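Local coordinates for betaine aldehyde dehydrogenase (Staphylococcus aureus subsp. aureus COL, PDB 4QTO), which oxidises betaine aldehyde to glycine betaine, probably with NAD as the hydride acceptor, as a tetrameric member of the aldehyde dehydrogenase family, at residues I52-V60 against D388-F396. Sequence-based numbering, arbitrary orientation.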
ATOM      1  N   ILE A  52      28.301  31.493  20.457  1.00 15.13           N
ATOM      2  CA  ILE A  52      27.274  30.570  20.907  1.00 14.51           C
ATOM      3  C   ILE A  52      27.344  30.570  22.438  1.00 17.47           C
ATOM      4  O   ILE A  52      28.428  30.512  23.021  1.00 16.53           O
ATOM      5  CB  ILE A  52      27.523  29.159  20.332  1.00 13.92           C
ATOM      6  CG1 ILE A  52      27.576  29.233  18.811  1.00 13.45           C
ATOM      7  CG2 ILE A  52      26.465  28.162  20.795  1.00 13.40           C
ATOM      8  CD1 ILE A  52      26.386  29.914  18.169  1.00 14.18           C
ATOM      9  N   ILE A  53      26.174  30.599  23.065  0.50 17.39           N
ATOM     10  CA  ILE A  53      26.045  30.716  24.506  0.50 20.24           C
ATOM     11  C   ILE A  53      25.433  29.473  25.151  0.50 20.40           C
ATOM     12  O   ILE A  53      24.654  28.743  24.514  0.50 21.19           O
ATOM     13  CB  ILE A  53      25.095  31.907  24.762  0.50 22.99           C
ATOM     14  CG1 ILE A  53      25.636  33.172  24.062  0.50 24.10           C
ATOM     15  CG2 ILE A  53      24.878  32.152  26.231  0.50 25.53           C
ATOM     16  CD1 ILE A  53      24.626  34.306  23.970  0.50 24.28           C
ATOM     17  N   ASN A  54      25.804  29.234  26.402  1.00 19.72           N
ATOM     18  CA  ASN A  54      25.206  28.175  27.224  1.00 18.18           C
ATOM     19  C   ASN A  54      24.094  28.906  28.029  1.00 17.82           C
ATOM     20  O   ASN A  54      24.402  29.778  28.838  1.00 17.81           O
ATOM     21  CB  ASN A  54      26.234  27.601  28.183  1.00 18.93           C
ATOM     22  CG  ASN A  54      25.635  26.599  29.177  1.00 19.27           C
ATOM     23  OD1 ASN A  54      24.409  26.398  29.252  1.00 16.82           O
ATOM     24  ND2 ASN A  54      26.497  26.014  29.991  1.00 19.58           N
ATOM     25  N   PRO A  55      22.811  28.555  27.851  1.00 15.99           N
ATOM     26  CA  PRO A  55      21.760  29.279  28.583  1.00 16.57           C
ATOM     27  C   PRO A  55      21.773  29.117  30.114  1.00 15.92           C
ATOM     28  O   PRO A  55      21.132  29.884  30.833  1.00 17.00           O
ATOM     29  CB  PRO A  55      20.470  28.713  28.006  1.00 16.21           C
ATOM     30  CG  PRO A  55      20.856  27.348  27.539  1.00 16.14           C
ATOM     31  CD  PRO A  55      22.275  27.465  27.028  1.00 15.58           C
ATOM     32  N   TYR A  56      22.497  28.135  30.621  1.00 16.43           N
ATOM     33  CA  TYR A  56      22.563  27.929  32.059  1.00 18.03           C
ATOM     34  C   TYR A  56      23.297  29.056  32.771  1.00 18.85           C
ATOM     35  O   TYR A  56      22.975  29.421  33.934  1.00 19.72           O
ATOM     36  CB  TYR A  56      23.224  26.577  32.394  1.00 18.09           C
ATOM     37  CG  TYR A  56      23.507  26.466  33.876  1.00 17.96           C
ATOM     38  CD1 TYR A  56      22.467  26.343  34.781  1.00 18.24           C
ATOM     39  CD2 TYR A  56      24.803  26.515  34.361  1.00 19.64           C
ATOM     40  CE1 TYR A  56      22.701  26.292  36.155  1.00 19.97           C
ATOM     41  CE2 TYR A  56      25.052  26.442  35.721  1.00 21.98           C
ATOM     42  CZ  TYR A  56      23.989  26.324  36.610  1.00 20.90           C
ATOM     43  OH  TYR A  56      24.235  26.266  37.984  1.00 24.12           O
ATOM     44  N   ASN A  57      24.339  29.577  32.122  1.00 18.90           N
ATOM     45  CA  ASN A  57      25.140  30.634  32.731  1.00 20.37           C
ATOM     46  C   ASN A  57      25.428  31.853  31.847  1.00 20.12           C
ATOM     47  O   ASN A  57      26.134  32.782  32.274  1.00 20.34           O
ATOM     48  CB  ASN A  57      26.461  30.021  33.215  1.00 21.01           C
ATOM     49  CG  ASN A  57      27.217  29.319  32.108  1.00 21.32           C
ATOM     50  OD1 ASN A  57      27.007  29.578  30.926  1.00 19.49           O
ATOM     51  ND2 ASN A  57      28.103  28.428  32.489  1.00 22.99           N
ATOM     52  N   GLN A  58      24.849  31.858  30.656  1.00 20.47           N
ATOM     53  CA  GLN A  58      25.028  32.914  29.658  1.00 20.53           C
ATOM     54  C   GLN A  58      26.483  33.131  29.216  1.00 21.26           C
ATOM     55  O   GLN A  58      26.811  34.178  28.702  1.00 24.34           O
ATOM     56  CB  GLN A  58      24.358  34.211  30.075  1.00 21.34           C
ATOM     57  CG  GLN A  58      22.867  34.041  30.334  1.00 23.60           C
ATOM     58  CD  GLN A  58      22.170  35.359  30.615  1.00 25.09           C
ATOM     59  OE1 GLN A  58      21.927  36.152  29.708  1.00 28.05           O
ATOM     60  NE2 GLN A  58      21.790  35.570  31.862  1.00 28.38           N
ATOM     61  N   GLU A  59      27.319  32.117  29.391  1.00 21.03           N
ATOM     62  CA  GLU A  59      28.719  32.217  28.991  1.00 23.17           C
ATOM     63  C   GLU A  59      28.900  31.782  27.545  1.00 22.07           C
ATOM     64  O   GLU A  59      28.180  30.887  27.052  1.00 19.45           O
ATOM     65  CB  GLU A  59      29.593  31.347  29.882  1.00 25.73           C
ATOM     66  CG  GLU A  59      29.592  31.792  31.335  1.00 31.65           C
ATOM     67  CD  GLU A  59      30.596  31.036  32.184  1.00 38.14           C
ATOM     68  OE1 GLU A  59      31.334  30.180  31.639  1.00 46.51           O
ATOM     69  OE2 GLU A  59      30.646  31.305  33.403  1.00 43.59           O
ATOM     70  N   VAL A  60      29.835  32.446  26.871  1.00 21.02           N
ATOM     71  CA  VAL A  60      30.174  32.086  25.498  1.00 20.34           C
ATOM     72  C   VAL A  60      30.924  30.777  25.596  1.00 20.80           C
ATOM     73  O   VAL A  60      31.916  30.687  26.323  1.00 24.84           O
ATOM     74  CB  VAL A  60      31.061  33.134  24.811  1.00 19.12           C
ATOM     75  CG1 VAL A  60      31.535  32.613  23.460  1.00 18.66           C
ATOM     76  CG2 VAL A  60      30.321  34.445  24.648  1.00 19.20           C
ATOM     77  N   ASP A 388      20.502  31.890  44.274  1.00 32.79           N
ATOM     78  CA  ASP A 388      21.876  32.215  43.858  1.00 36.20           C
ATOM     79  C   ASP A 388      22.438  31.454  42.671  1.00 32.85           C
ATOM     80  O   ASP A 388      23.046  32.063  41.791  1.00 33.54           O
ATOM     81  CB  ASP A 388      22.838  32.085  45.046  1.00 40.51           C
ATOM     82  CG  ASP A 388      22.790  33.283  45.980  1.00 50.27           C
ATOM     83  OD1 ASP A 388      22.150  34.302  45.640  1.00 57.49           O
ATOM     84  OD2 ASP A 388      23.414  33.206  47.058  1.00 56.97           O
ATOM     85  N   ASP A 389      22.247  30.137  42.637  1.00 31.92           N
ATOM     86  CA  ASP A 389      22.772  29.337  41.535  1.00 31.45           C
ATOM     87  C   ASP A 389      21.988  29.482  40.224  1.00 29.88           C
ATOM     88  O   ASP A 389      22.447  29.003  39.189  1.00 32.27           O
ATOM     89  CB  ASP A 389      22.848  27.866  41.924  1.00 31.55           C
ATOM     90  CG  ASP A 389      21.510  27.317  42.313  1.00 32.02           C
ATOM     91  OD1 ASP A 389      20.932  27.794  43.312  1.00 31.84           O
ATOM     92  OD2 ASP A 389      21.021  26.404  41.621  1.00 33.04           O
ATOM     93  N   LEU A 390      20.839  30.156  40.267  1.00 28.02           N
ATOM     94  CA  LEU A 390      20.000  30.349  39.083  1.00 27.05           C
ATOM     95  C   LEU A 390      20.064  31.791  38.573  1.00 28.13           C
ATOM     96  O   LEU A 390      19.617  32.082  37.474  1.00 26.71           O
ATOM     97  CB  LEU A 390      18.542  30.009  39.412  1.00 25.74           C
ATOM     98  CG  LEU A 390      18.230  28.634  39.995  1.00 25.82           C
ATOM     99  CD1 LEU A 390      16.759  28.536  40.294  1.00 26.07           C
ATOM    100  CD2 LEU A 390      18.629  27.508  39.051  1.00 25.05           C
ATOM    101  N   LYS A 391      20.672  32.695  39.341  1.00 31.27           N
ATOM    102  CA  LYS A 391      20.667  34.104  38.965  1.00 34.30           C
ATOM    103  C   LYS A 391      21.391  34.477  37.681  1.00 33.16           C
ATOM    104  O   LYS A 391      20.982  35.400  36.999  1.00 35.43           O
ATOM    105  CB  LYS A 391      21.176  34.949  40.150  1.00 42.99           C
ATOM    106  CG  LYS A 391      20.969  36.440  39.974  1.00 51.88           C
ATOM    107  CD  LYS A 391      20.787  37.108  41.331  1.00 61.12           C
ATOM    108  CE  LYS A 391      19.457  36.675  41.956  1.00 67.68           C
ATOM    109  NZ  LYS A 391      19.132  37.307  43.269  1.00 71.76           N
ATOM    110  N   ASP A 392      22.440  33.754  37.330  1.00 32.03           N
ATOM    111  CA  ASP A 392      23.175  34.065  36.115  1.00 34.66           C
ATOM    112  C   ASP A 392      22.600  33.423  34.866  1.00 29.39           C
ATOM    113  O   ASP A 392      22.987  33.795  33.762  1.00 27.05           O
ATOM    114  CB  ASP A 392      24.636  33.630  36.244  1.00 40.82           C
ATOM    115  CG  ASP A 392      25.403  34.454  37.258  1.00 47.83           C
ATOM    116  OD1 ASP A 392      24.943  35.566  37.632  1.00 53.26           O
ATOM    117  OD2 ASP A 392      26.489  33.989  37.662  1.00 55.00           O
ATOM    118  N   GLY A 393      21.698  32.459  35.047  1.00 25.66           N
ATOM    119  CA  GLY A 393      21.119  31.728  33.927  1.00 23.82           C
ATOM    120  C   GLY A 393      19.774  32.265  33.476  1.00 21.99           C
ATOM    121  O   GLY A 393      19.151  33.088  34.129  1.00 22.16           O
ATOM    122  N   LEU A 394      19.288  31.709  32.369  1.00 18.52           N
ATOM    123  CA  LEU A 394      18.043  32.153  31.775  1.00 17.93           C
ATOM    124  C   LEU A 394      16.851  31.356  32.290  1.00 16.87           C
ATOM    125  O   LEU A 394      16.075  30.791  31.527  1.00 16.70           O
ATOM    126  CB  LEU A 394      18.150  32.051  30.256  1.00 17.86           C
ATOM    127  CG  LEU A 394      19.219  32.965  29.627  1.00 18.76           C
ATOM    128  CD1 LEU A 394      19.518  32.546  28.219  1.00 18.94           C
ATOM    129  CD2 LEU A 394      18.731  34.405  29.641  1.00 21.00           C
ATOM    130  N   PHE A 395      16.701  31.334  33.609  1.00 17.51           N
ATOM    131  CA  PHE A 395      15.616  30.600  34.227  1.00 16.43           C
ATOM    132  C   PHE A 395      14.308  31.383  34.314  1.00 16.53           C
ATOM    133  O   PHE A 395      14.281  32.626  34.405  1.00 17.10           O
ATOM    134  CB  PHE A 395      16.031  30.085  35.603  1.00 16.50           C
ATOM    135  CG  PHE A 395      17.055  29.007  35.549  1.00 16.48           C
ATOM    136  CD1 PHE A 395      16.652  27.683  35.417  1.00 15.37           C
ATOM    137  CD2 PHE A 395      18.394  29.303  35.572  1.00 17.24           C
ATOM    138  CE1 PHE A 395      17.592  26.670  35.335  1.00 16.49           C
ATOM    139  CE2 PHE A 395      19.330  28.300  35.480  1.00 17.61           C
ATOM    140  CZ  PHE A 395      18.925  26.979  35.383  1.00 16.88           C
ATOM    141  N   PHE A 396      13.223  30.619  34.239  1.00 15.81           N
ATOM    142  CA  PHE A 396      11.886  31.164  34.394  1.00 16.43           C
ATOM    143  C   PHE A 396      11.097  30.098  35.165  1.00 16.02           C
ATOM    144  O   PHE A 396      11.184  28.919  34.840  1.00 15.18           O
ATOM    145  CB  PHE A 396      11.235  31.518  33.072  1.00 17.20           C
ATOM    146  CG  PHE A 396      10.010  32.373  33.243  1.00 17.61           C
ATOM    147  CD1 PHE A 396      10.136  33.749  33.347  1.00 19.40           C
ATOM    148  CD2 PHE A 396       8.776  31.810  33.331  1.00 17.39           C
ATOM    149  CE1 PHE A 396       9.026  34.549  33.555  1.00 19.86           C
ATOM    150  CE2 PHE A 396       7.660  32.604  33.520  1.00 18.26           C
ATOM    151  CZ  PHE A 396       7.783  33.956  33.638  1.00 19.09           C
TER
HETATM  152  O   HOH W   1      21.976  25.443  39.314  1.00 27.31           O
HETATM  153  O   HOH W   2      23.013  29.998  36.553  1.00 32.36           O
HETATM  154  O   HOH W   3      25.367  28.797  39.090  1.00 41.06           O
HETATM  155  O   HOH W   4      27.767  33.023  34.643  1.00 47.46           O
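Gln-58 reaches across to Asp-392 and Leu-394 with a side chain that is polar only at its end. CB, on a bond that points toward the other segment, stands 4.0 Å from Asp-392 O. CG is set anti to the carbonyl carbon (chi1 -58°) and the chain runs on extended; CG comes to 3.4 Å from Asp-392 O and to 3.9 Å from Leu-394 CG. At the tip the amide splits its work: OE1 and CD rest against Leu-394 CD2, while NE2 donates to Asp-392 O over 2.9 Å. That oxygen lies close to the amide plane, yet NE2 stands well above the plane of the Asp-392 carbonyl. The leucine, crossing the glutamine at about a right angle, turns its other methyl, CD1, to Pro-55 CB, so one branched side chain touches both Pro-55 and Gln-58.

The backbone adds a bond from Leu-394 N to Pro-55 O (3.0 Å). Gly-393 suits its place because Tyr-56 O lies 3.0 Å from its CA, leaving no room for a CB.

Although Tyr-56 leaves the backbone pointing away, CG anti to the backbone N (chi1 170°) brings the ring back to Phe-395, which it meets rim to rim, CD1 to CZ 3.6 Å, with the planes nearly perpendicular. Leu-390 CD2 sits over one face of the phenylalanine. The phenol suits a boundary between apolar and wet surroundings: one water joins its OH to Asp-389 OD2, a carboxylate also salt-bridged through OD1 to Arg-387, and another joins OH to Asp-389 O.

Asx turns at Asn-54 and Asn-57, whose OD1 atoms accept from Tyr-56 N and Glu-59 N, shape the connection. The contact docks the turn of a beta hairpin, strands 49-54 and 59-65, on the type I turn Leu-390 to Gly-393, in the loop leading to strand 399-402 of this aldehyde dehydrogenase's seven-stranded mixed sheet.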